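Local coordinates for hypothetical protein Atu3615 (Agrobacterium tumefaciens str. C58, PDB 1ZNP) that is of unknown function but belongs to the cupin superfamily (DUF985 family) and forms a two-chain assembly of mainly beta-strand subunits, at residues 74-79 against 110-115. Sequence-based numbering, arbitrary orientation.
Sequences ALHLSQ and SAESLG
Antiparallel beta pairing joins Ala74, Leu75 and His76 of strand 73-78 to Glu112, Ala111 and Ser110 of strand 108-113, probably in a cupin beta-barrel. Strand 108-113 is outermost in the mixed sheet within this chain. Ala74 with Glu112 and His76 with Ser110 are hydrogen-bonded pairs. Leu75 and Ala111 form the non-hydrogen-bonded pair between them. Two backbone bonds are nearly straight: Ala74 N to Glu112 O at 3.0 Å and His76 N to Ser110 O at 2.8 Å. Ala111 CA adds a CA-H...O contact to Ala74 O.

The two faces differ. On one, Leu75 CD1 meets Ala111 CB at 3.6 Å, and Trp65 of strand 63-68 touches both residues. The other carries Ala74, His76, Ser110 and Glu112. Arg98 of the second subunit also packs on His76. Ser110 OG lies 3.6 Å from His76 CB. Beyond the end of strand 108-113, Leu114 CD2 comes within 4.0 Å of Ala74 CB.

A His-carboxylate hydrogen bond ties the strands diagonally. Glu112 CG sits between the backbone N and carbonyl carbon (chi1 58°); a bend at chi2 brings the carboxylate nearer strand 73-78. There His76 NE2 donates to Glu112 OE1 at 2.6 Å. ND1 is hydrogen-bonded to Thr86 OG1, so both ring nitrogens are engaged and the ring's rotation is fixed. Glu112 OE1 lies in the ring plane, but NE2 approaches from above the carboxylate plane, 40° out of it.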
loop_
_atom_site.group_PDB
_atom_site.type_symbol
_atom_site.label_atom_id
_atom_site.label_comp_id
_atom_site.label_asym_id
_atom_site.label_seq_id
_atom_site.Cartn_x
_atom_site.Cartn_y
_atom_site.Cartn_z
ATOM N N ALA A 74 0.919 -9.138 5.059
ATOM C CA ALA A 74 0.322 -8.583 3.863
ATOM C C ALA A 74 -1.056 -8.118 4.338
ATOM O O ALA A 74 -1.897 -8.929 4.742
ATOM C CB ALA A 74 0.196 -9.628 2.808
ATOM N N LEU A 75 -1.256 -6.802 4.327
ATOM C CA LEU A 75 -2.510 -6.192 4.753
ATOM C C LEU A 75 -3.246 -5.716 3.506
ATOM O O LEU A 75 -2.701 -4.959 2.704
ATOM C CB LEU A 75 -2.225 -5.018 5.689
ATOM C CG LEU A 75 -3.421 -4.422 6.426
ATOM C CD1 LEU A 75 -4.054 -5.450 7.322
ATOM C CD2 LEU A 75 -2.957 -3.255 7.261
ATOM N N HIS A 76 -4.481 -6.179 3.344
ATOM C CA HIS A 76 -5.299 -5.839 2.190
ATOM C C HIS A 76 -6.452 -4.936 2.590
ATOM O O HIS A 76 -7.177 -5.236 3.537
ATOM C CB HIS A 76 -5.833 -7.123 1.564
ATOM C CG HIS A 76 -4.781 -8.173 1.354
ATOM N ND1 HIS A 76 -3.806 -8.073 0.382
ATOM C CD2 HIS A 76 -4.542 -9.337 2.006
ATOM C CE1 HIS A 76 -3.014 -9.129 0.446
ATOM N NE2 HIS A 76 -3.438 -9.910 1.421
ATOM N N LEU A 77 -6.614 -3.827 1.870
ATOM C CA LEU A 77 -7.681 -2.878 2.149
ATOM C C LEU A 77 -8.573 -2.670 0.935
ATOM O O LEU A 77 -8.092 -2.585 -0.196
ATOM C CB LEU A 77 -7.112 -1.514 2.557
ATOM C CG LEU A 77 -6.070 -1.426 3.668
ATOM C CD1 LEU A 77 -6.065 0.009 4.206
ATOM C CD2 LEU A 77 -6.396 -2.423 4.787
ATOM N N SER A 78 -9.873 -2.572 1.181
ATOM C CA SER A 78 -10.844 -2.352 0.123
ATOM C C SER A 78 -11.943 -1.472 0.683
ATOM O O SER A 78 -12.830 -1.945 1.397
ATOM C CB SER A 78 -11.423 -3.680 -0.351
ATOM O OG SER A 78 -12.349 -3.455 -1.400
ATOM N N GLN A 79 -11.879 -0.187 0.359
ATOM C CA GLN A 79 -12.845 0.775 0.868
ATOM C C GLN A 79 -14.249 0.571 0.348
ATOM O O GLN A 79 -15.188 0.464 1.130
ATOM C CB GLN A 79 -12.397 2.201 0.551
ATOM C CG GLN A 79 -13.208 3.278 1.261
ATOM C CD GLN A 79 -13.161 3.139 2.782
ATOM O OE1 GLN A 79 -12.099 3.247 3.389
ATOM N NE2 GLN A 79 -14.319 2.885 3.398
ATOM N N SER A 110 -8.275 -7.430 5.462
ATOM C CA SER A 110 -7.893 -8.820 5.704
ATOM C C SER A 110 -6.375 -8.863 5.694
ATOM O O SER A 110 -5.733 -7.995 5.112
ATOM C CB SER A 110 -8.451 -9.752 4.624
ATOM O OG SER A 110 -7.970 -9.407 3.345
ATOM N N ALA A 111 -5.798 -9.864 6.346
ATOM C CA ALA A 111 -4.359 -9.956 6.400
ATOM C C ALA A 111 -3.871 -11.385 6.578
ATOM O O ALA A 111 -4.641 -12.291 6.874
ATOM C CB ALA A 111 -3.839 -9.079 7.533
ATOM N N GLU A 112 -2.577 -11.579 6.375
ATOM C CA GLU A 112 -1.964 -12.884 6.532
ATOM C C GLU A 112 -0.485 -12.680 6.832
ATOM O O GLU A 112 0.126 -11.716 6.368
ATOM C CB GLU A 112 -2.140 -13.726 5.261
ATOM C CG GLU A 112 -1.559 -13.084 4.024
ATOM C CD GLU A 112 -2.614 -12.528 3.059
ATOM O OE1 GLU A 112 -2.206 -12.080 1.957
ATOM O OE2 GLU A 112 -3.828 -12.538 3.389
ATOM N N SER A 113 0.075 -13.573 7.636
ATOM C CA SER A 113 1.484 -13.506 7.986
ATOM C C SER A 113 2.279 -14.064 6.808
ATOM O O SER A 113 1.818 -14.978 6.126
ATOM C CB SER A 113 1.753 -14.344 9.243
ATOM O OG SER A 113 3.127 -14.342 9.575
ATOM N N LEU A 114 3.465 -13.520 6.563
ATOM C CA LEU A 114 4.287 -13.996 5.460
ATOM C C LEU A 114 5.364 -14.962 5.935
ATOM O O LEU A 114 6.255 -15.337 5.180
ATOM C CB LEU A 114 4.919 -12.811 4.731
ATOM C CG LEU A 114 3.882 -11.814 4.215
ATOM C CD1 LEU A 114 4.564 -10.672 3.493
ATOM C CD2 LEU A 114 2.916 -12.516 3.282
ATOM N N GLY A 115 5.272 -15.366 7.195
ATOM C CA GLY A 115 6.228 -16.298 7.754
ATOM C C GLY A 115 5.522 -17.173 8.770
ATOM O O GLY A 115 4.349 -17.511 8.595
#